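Local coordinates for terminal oxygenase component of carbazole 1,9a-dioxygenase (Sphingomonas, PDB 3GKQ), which catalyses angular dioxygenation of carbazole at carbons 1 and 9a, spending electrons received from a ferredoxin to activate dioxygen, at the Fe (II) ion site and the Fe2/s2 (inorganic) cluster site. Numbering follows the deposited sequence.

Sites 1 and 2 illustrate how a Rieske oxygenase divides its labour: site 2, in the Rieske domain, handles electrons, and site 1, in the ring-hydroxylase domain, activates oxygen. Their C-alpha centres lie about 46 Å apart within one chain, and no residue or secondary-structure element is common to both. Site 1 draws on helices 174-181 and 332-346 and on the short 3-10 helix 185-190, whereas site 2 is built from loops and the start of strand 98-101. So long a gap is unsuited to direct transfer; in this homotrimeric family the cluster of one subunit serves the iron of its neighbour.

Site 1: the Fe (II) ion site. Residues 180, 183, 186, 189-190, 330-331, 334. With FE2 (Fe (II) ion), chain B.
The imidazole of His190 is held between two hydrophobic groups: Phe330 CE2 sits 3.4 Å above the centre of one face, and Ile189 CG1 lies 3.7 Å over the other. Packing on both faces would limit how far the ring can tilt; Asp334 OD2 lies at its edge, in plane. The His186 ring meets the backbone O of Asn180 toward the rim of one face, with Ile189 CD1 at its edge. Together the two imidazoles and Asp334 form the facial triad of two histidines and one carboxylate typical of the Rieske oxygenases.

Asp334 binds through both carboxylate oxygens, OD1 and OD2 each 2.2 Å from FE2 FE, and NE2 of His190 is at 2.3 Å from the same ion. His190 and Asp334 each carry CG anti to the carbonyl carbon, beside the backbone N (chi1 -62° and -81°), which sends both toward the iron. NE2 of His186 is also a ligand, and two waters bring the observed shell to a distorted six-coordinate one. A second shell fixes these ligands. His186 ND1 gives a nearly straight bond to the backbone O of Asp183 (2.6 Å, 172° at H), lying in the ring plane and setting the ring's rotation. Asn331 ND2 reaches the anti lone pair of Asp334 OD2 at 2.9 Å, while Asn180 ND2 approaches Asp334 OD1 from above the carboxylate plane at 3.1 Å. An amide donor on each oxygen would favour the bidentate pose and may disperse the charge.

The water positions are plausible places for ligand exchange, so this non-haem iron is where dioxygen is expected to bind and be activated for attack on carbazole.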
ATOM      1  N   ASN A 180     -18.495  10.211 -16.774  1.00 30.01           N
ATOM      2  CA  ASN A 180     -18.647   9.209 -17.835  1.00 31.22           C
ATOM      3  C   ASN A 180     -20.117   9.005 -18.225  1.00 32.42           C
ATOM      4  O   ASN A 180     -20.449   8.920 -19.406  1.00 33.79           O
ATOM      5  CB  ASN A 180     -18.025   7.880 -17.376  1.00 28.49           C
ATOM      6  CG  ASN A 180     -18.390   6.704 -18.278  1.00 31.23           C
ATOM      7  OD1 ASN A 180     -19.080   5.774 -17.852  1.00 34.43           O
ATOM      8  ND2 ASN A 180     -17.915   6.730 -19.516  1.00 26.02           N
ATOM      9  N   ASP A 183     -21.760  11.946 -20.449  1.00 40.84           N
ATOM     10  CA  ASP A 183     -20.871  12.345 -21.543  1.00 40.72           C
ATOM     11  C   ASP A 183     -21.474  11.863 -22.877  1.00 41.77           C
ATOM     12  O   ASP A 183     -21.706  10.669 -23.051  1.00 43.36           O
ATOM     13  CB  ASP A 183     -19.504  11.692 -21.318  1.00 38.60           C
ATOM     14  CG  ASP A 183     -18.469  12.126 -22.330  1.00 38.70           C
ATOM     15  OD1 ASP A 183     -18.843  12.429 -23.483  1.00 36.86           O
ATOM     16  OD2 ASP A 183     -17.272  12.142 -21.973  1.00 36.47           O
ATOM     17  N   HIS A 186     -19.012   9.790 -25.521  1.00 37.86           N
ATOM     18  CA  HIS A 186     -18.453   8.531 -25.063  1.00 36.35           C
ATOM     19  C   HIS A 186     -19.008   7.281 -25.728  1.00 36.04           C
ATOM     20  O   HIS A 186     -18.431   6.213 -25.574  1.00 37.55           O
ATOM     21  CB  HIS A 186     -18.531   8.420 -23.520  1.00 32.51           C
ATOM     22  CG  HIS A 186     -19.696   7.630 -22.995  1.00 26.94           C
ATOM     23  ND1 HIS A 186     -20.927   8.196 -22.742  1.00 26.73           N
ATOM     24  CD2 HIS A 186     -19.790   6.335 -22.597  1.00 27.45           C
ATOM     25  CE1 HIS A 186     -21.726   7.286 -22.205  1.00 29.23           C
ATOM     26  NE2 HIS A 186     -21.061   6.148 -22.105  1.00 18.44           N
ATOM     27  N   ILE A 189     -16.890   4.311 -27.137  1.00 30.86           N
ATOM     28  CA  ILE A 189     -16.396   3.147 -26.396  1.00 32.55           C
ATOM     29  C   ILE A 189     -17.351   1.966 -26.463  1.00 30.72           C
ATOM     30  O   ILE A 189     -16.966   0.838 -26.164  1.00 29.53           O
ATOM     31  CB  ILE A 189     -16.175   3.444 -24.887  1.00 35.44           C
ATOM     32  CG1 ILE A 189     -17.499   3.851 -24.240  1.00 37.25           C
ATOM     33  CG2 ILE A 189     -15.129   4.517 -24.709  1.00 37.65           C
ATOM     34  CD1 ILE A 189     -17.465   3.828 -22.719  1.00 42.97           C
ATOM     35  N   HIS A 190     -18.599   2.232 -26.834  1.00 31.04           N
ATOM     36  CA  HIS A 190     -19.605   1.179 -26.915  1.00 33.20           C
ATOM     37  C   HIS A 190     -19.806   0.621 -28.335  1.00 33.49           C
ATOM     38  O   HIS A 190     -20.677  -0.222 -28.548  1.00 33.60           O
ATOM     39  CB  HIS A 190     -20.951   1.708 -26.399  1.00 33.16           C
ATOM     40  CG  HIS A 190     -20.938   2.124 -24.958  1.00 32.54           C
ATOM     41  ND1 HIS A 190     -20.622   1.257 -23.936  1.00 32.10           N
ATOM     42  CD2 HIS A 190     -21.257   3.303 -24.367  1.00 31.04           C
ATOM     43  CE1 HIS A 190     -20.751   1.880 -22.777  1.00 34.67           C
ATOM     44  NE2 HIS A 190     -21.136   3.121 -23.010  1.00 33.75           N
ATOM     45  N   PHE A 330     -23.220  -3.845 -22.277  1.00 36.78           N
ATOM     46  CA  PHE A 330     -23.054  -2.485 -22.766  1.00 36.47           C
ATOM     47  C   PHE A 330     -22.249  -1.602 -21.802  1.00 37.03           C
ATOM     48  O   PHE A 330     -21.318  -0.913 -22.219  1.00 37.82           O
ATOM     49  CB  PHE A 330     -24.424  -1.847 -22.999  1.00 35.76           C
ATOM     50  CG  PHE A 330     -24.363  -0.496 -23.660  1.00 36.19           C
ATOM     51  CD1 PHE A 330     -24.271  -0.387 -25.043  1.00 36.00           C
ATOM     52  CD2 PHE A 330     -24.416   0.669 -22.899  1.00 36.24           C
ATOM     53  CE1 PHE A 330     -24.232   0.862 -25.663  1.00 36.17           C
ATOM     54  CE2 PHE A 330     -24.377   1.922 -23.504  1.00 36.90           C
ATOM     55  CZ  PHE A 330     -24.288   2.018 -24.897  1.00 37.74           C
ATOM     56  N   ASN A 331     -22.602  -1.621 -20.520  1.00 35.45           N
ATOM     57  CA  ASN A 331     -21.911  -0.776 -19.547  1.00 36.13           C
ATOM     58  C   ASN A 331     -20.557  -1.236 -19.018  1.00 35.29           C
ATOM     59  O   ASN A 331     -19.821  -0.426 -18.453  1.00 36.64           O
ATOM     60  CB  ASN A 331     -22.837  -0.464 -18.368  1.00 34.63           C
ATOM     61  CG  ASN A 331     -24.000   0.425 -18.766  1.00 36.02           C
ATOM     62  OD1 ASN A 331     -25.161   0.037 -18.647  1.00 35.30           O
ATOM     63  ND2 ASN A 331     -23.692   1.625 -19.253  1.00 34.10           N
ATOM     64  N   ASP A 334     -17.867   1.062 -19.797  1.00 33.41           N
ATOM     65  CA  ASP A 334     -17.810   2.362 -19.135  1.00 33.20           C
ATOM     66  C   ASP A 334     -16.846   2.314 -17.936  1.00 34.57           C
ATOM     67  O   ASP A 334     -16.263   3.329 -17.550  1.00 34.10           O
ATOM     68  CB  ASP A 334     -19.217   2.800 -18.678  1.00 31.21           C
ATOM     69  CG  ASP A 334     -20.054   3.408 -19.816  1.00 29.45           C
ATOM     70  OD1 ASP A 334     -19.554   4.308 -20.516  1.00 29.09           O
ATOM     71  OD2 ASP A 334     -21.222   3.006 -20.012  1.00 29.51           O
TER
HETATM   72 FE   FE2 B 501     -21.572   4.652 -21.410  1.00 16.64          FE
HETATM   73  O   HOH W   1     -23.539   4.978 -21.778  1.00 52.28           O
HETATM   74  O   HOH W   2     -22.104   5.940 -19.496  1.00 47.93           O

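Site 2: the Fe2/s2 (inorganic) cluster site. Residues 72, 74-75, 77, 93, 95-98. With FES (Fe2/s2 (inorganic) cluster), chain C.
Both cysteines sit on extended backbone (Cys72 at phi/psi -72°/140°, with Cys93 much alike), whereas Gly97 takes a left-handed helical conformation that turns the chain from His96 into strand 98-101. The loops carrying Cys72-His74 and Cys93-His96 supply the Cys-X-His and Cys-X-X-His motifs of a Rieske [2Fe-2S] centre, and the protein buries the whole surface of the cluster.

The ligands are segregated by element. FE1 takes the thiolates, Cys72 SG and Cys93 SG each 2.3 Å from FES FE1. FE2 takes the imidazoles: His96 ND1 lies 2.0 Å and His74 ND1 2.1 Å from FES FE2. Each cysteine points its sulfur anti to the backbone N, and each SG also accepts a long hydrogen bond from an amide two residues on: His74 N to Cys72 SG at 3.6 Å, Tyr95 N to Cys93 SG at 3.5 Å. Such donors would tend to stabilise the reduced cluster.

The histidines reach FE2 by different torsions, CG of His74 anti to its backbone N and CG of His96 anti to its carbonyl carbon. The rings meet edge to face, His74 CE1 standing over the rim of the His96 ring, whose opposite face has Tyr95 CD1 near its rim, while His96 CE1 lies over the centre of the Tyr95 ring. Arg75 bends at chi2 and chi3 so that its CG lies over the centre of the His74 ring, while Trp98 NE1 stands above the rim of the other face. Both imidazoles are thus packed on two sides, which should limit their rotation.

Hydrophobic groups border the bridging sulfides. Val77 CG2 and Tyr95 CB each approach FES S2 to 3.8 Å, and on the other sulfide the indole carbon Trp98 CD1 lies 3.3 Å from FES S1.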
ATOM      1  N   CYS A  72     -19.261   1.459  18.003  1.00 26.27           N
ATOM      2  CA  CYS A  72     -19.648   1.553  19.404  1.00 26.66           C
ATOM      3  C   CYS A  72     -19.094   2.839  20.025  1.00 26.50           C
ATOM      4  O   CYS A  72     -17.963   3.240  19.752  1.00 26.06           O
ATOM      5  CB  CYS A  72     -19.128   0.328  20.173  1.00 27.06           C
ATOM      6  SG  CYS A  72     -19.679   0.187  21.903  1.00 25.10           S
ATOM      7  N   HIS A  74     -18.341   3.277  23.086  1.00 26.46           N
ATOM      8  CA  HIS A  74     -17.398   2.951  24.151  1.00 26.42           C
ATOM      9  C   HIS A  74     -15.922   3.017  23.748  1.00 26.54           C
ATOM     10  O   HIS A  74     -15.219   3.960  24.106  1.00 26.89           O
ATOM     11  CB  HIS A  74     -17.711   1.559  24.712  1.00 26.03           C
ATOM     12  CG  HIS A  74     -16.913   1.202  25.927  1.00 25.22           C
ATOM     13  ND1 HIS A  74     -16.627  -0.103  26.271  1.00 25.63           N
ATOM     14  CD2 HIS A  74     -16.327   1.977  26.870  1.00 25.05           C
ATOM     15  CE1 HIS A  74     -15.893  -0.114  27.369  1.00 25.36           C
ATOM     16  NE2 HIS A  74     -15.697   1.135  27.754  1.00 24.82           N
ATOM     17  N   ARG A  75     -15.450   2.009  23.022  1.00 24.49           N
ATOM     18  CA  ARG A  75     -14.053   1.974  22.600  1.00 24.65           C
ATOM     19  C   ARG A  75     -13.906   2.095  21.085  1.00 25.02           C
ATOM     20  O   ARG A  75     -12.848   1.812  20.522  1.00 24.24           O
ATOM     21  CB  ARG A  75     -13.384   0.690  23.105  1.00 24.07           C
ATOM     22  CG  ARG A  75     -13.469   0.489  24.624  1.00 22.82           C
ATOM     23  CD  ARG A  75     -12.916   1.694  25.387  1.00 23.33           C
ATOM     24  NE  ARG A  75     -11.547   2.008  24.990  1.00 24.13           N
ATOM     25  CZ  ARG A  75     -10.464   1.415  25.481  1.00 27.17           C
ATOM     26  NH1 ARG A  75     -10.580   0.470  26.407  1.00 27.55           N
ATOM     27  NH2 ARG A  75      -9.261   1.756  25.033  1.00 23.77           N
ATOM     28  N   VAL A  77     -15.152   0.303  18.556  1.00 24.98           N
ATOM     29  CA  VAL A  77     -15.053  -0.859  17.683  1.00 22.68           C
ATOM     30  C   VAL A  77     -16.188  -0.836  16.668  1.00 22.98           C
ATOM     31  O   VAL A  77     -17.181  -0.120  16.841  1.00 22.34           O
ATOM     32  CB  VAL A  77     -15.129  -2.192  18.464  1.00 24.94           C
ATOM     33  CG1 VAL A  77     -14.024  -2.245  19.511  1.00 22.89           C
ATOM     34  CG2 VAL A  77     -16.515  -2.358  19.104  1.00 23.76           C
ATOM     35  N   CYS A  93     -23.099  -4.567  21.604  1.00 27.33           N
ATOM     36  CA  CYS A  93     -21.709  -4.608  21.167  1.00 26.37           C
ATOM     37  C   CYS A  93     -21.075  -5.884  21.686  1.00 26.57           C
ATOM     38  O   CYS A  93     -21.254  -6.261  22.852  1.00 27.39           O
ATOM     39  CB  CYS A  93     -20.920  -3.406  21.687  1.00 24.50           C
ATOM     40  SG  CYS A  93     -19.180  -3.385  21.119  1.00 26.43           S
ATOM     41  N   TYR A  95     -18.076  -6.441  22.428  1.00 26.90           N
ATOM     42  CA  TYR A  95     -16.955  -6.267  23.344  1.00 26.75           C
ATOM     43  C   TYR A  95     -17.371  -6.167  24.819  1.00 25.91           C
ATOM     44  O   TYR A  95     -16.981  -7.009  25.627  1.00 25.62           O
ATOM     45  CB  TYR A  95     -16.131  -5.032  22.935  1.00 24.99           C
ATOM     46  CG  TYR A  95     -14.686  -5.052  23.401  1.00 25.52           C
ATOM     47  CD1 TYR A  95     -14.214  -6.054  24.250  1.00 24.61           C
ATOM     48  CD2 TYR A  95     -13.793  -4.046  23.013  1.00 27.52           C
ATOM     49  CE1 TYR A  95     -12.892  -6.056  24.706  1.00 24.25           C
ATOM     50  CE2 TYR A  95     -12.467  -4.036  23.465  1.00 25.26           C
ATOM     51  CZ  TYR A  95     -12.027  -5.041  24.308  1.00 24.90           C
ATOM     52  OH  TYR A  95     -10.727  -5.037  24.758  1.00 25.14           O
ATOM     53  N   HIS A  96     -18.149  -5.145  25.170  1.00 26.02           N
ATOM     54  CA  HIS A  96     -18.591  -4.974  26.556  1.00 26.60           C
ATOM     55  C   HIS A  96     -20.112  -4.909  26.688  1.00 26.52           C
ATOM     56  O   HIS A  96     -20.636  -4.405  27.682  1.00 26.55           O
ATOM     57  CB  HIS A  96     -17.988  -3.710  27.182  1.00 26.17           C
ATOM     58  CG  HIS A  96     -16.508  -3.584  27.001  1.00 25.28           C
ATOM     59  ND1 HIS A  96     -15.944  -2.949  25.913  1.00 22.89           N
ATOM     60  CD2 HIS A  96     -15.476  -4.012  27.766  1.00 24.08           C
ATOM     61  CE1 HIS A  96     -14.627  -2.991  26.018  1.00 25.80           C
ATOM     62  NE2 HIS A  96     -14.316  -3.630  27.132  1.00 25.27           N
ATOM     63  N   GLY A  97     -20.810  -5.396  25.667  1.00 26.24           N
ATOM     64  CA  GLY A  97     -22.258  -5.436  25.699  1.00 27.62           C
ATOM     65  C   GLY A  97     -23.073  -4.159  25.771  1.00 29.45           C
ATOM     66  O   GLY A  97     -24.220  -4.207  26.226  1.00 27.93           O
ATOM     67  N   TRP A  98     -22.519  -3.018  25.365  1.00 27.62           N
ATOM     68  CA  TRP A  98     -23.329  -1.800  25.378  1.00 26.94           C
ATOM     69  C   TRP A  98     -24.440  -2.118  24.384  1.00 27.64           C
ATOM     70  O   TRP A  98     -24.173  -2.587  23.275  1.00 26.98           O
ATOM     71  CB  TRP A  98     -22.516  -0.582  24.933  1.00 26.90           C
ATOM     72  CG  TRP A  98     -21.644  -0.012  26.030  1.00 26.59           C
ATOM     73  CD1 TRP A  98     -20.990  -0.710  27.016  1.00 27.04           C
ATOM     74  CD2 TRP A  98     -21.267   1.360  26.198  1.00 26.23           C
ATOM     75  NE1 TRP A  98     -20.228   0.145  27.779  1.00 26.71           N
ATOM     76  CE2 TRP A  98     -20.379   1.419  27.297  1.00 27.15           C
ATOM     77  CE3 TRP A  98     -21.590   2.544  25.519  1.00 26.11           C
ATOM     78  CZ2 TRP A  98     -19.810   2.619  27.733  1.00 27.46           C
ATOM     79  CZ3 TRP A  98     -21.021   3.736  25.955  1.00 24.65           C
ATOM     80  CH2 TRP A  98     -20.142   3.765  27.051  1.00 25.29           C
TER
HETATM   81 FE1  FES C 502     -18.523  -1.669  22.487  1.00 26.76          FE
HETATM   82 FE2  FES C 502     -17.104  -1.639  24.862  1.00 26.49          FE
HETATM   83  S1  FES C 502     -19.253  -2.133  24.635  1.00 32.07           S
HETATM   84  S2  FES C 502     -16.348  -1.254  22.706  1.00 27.79           S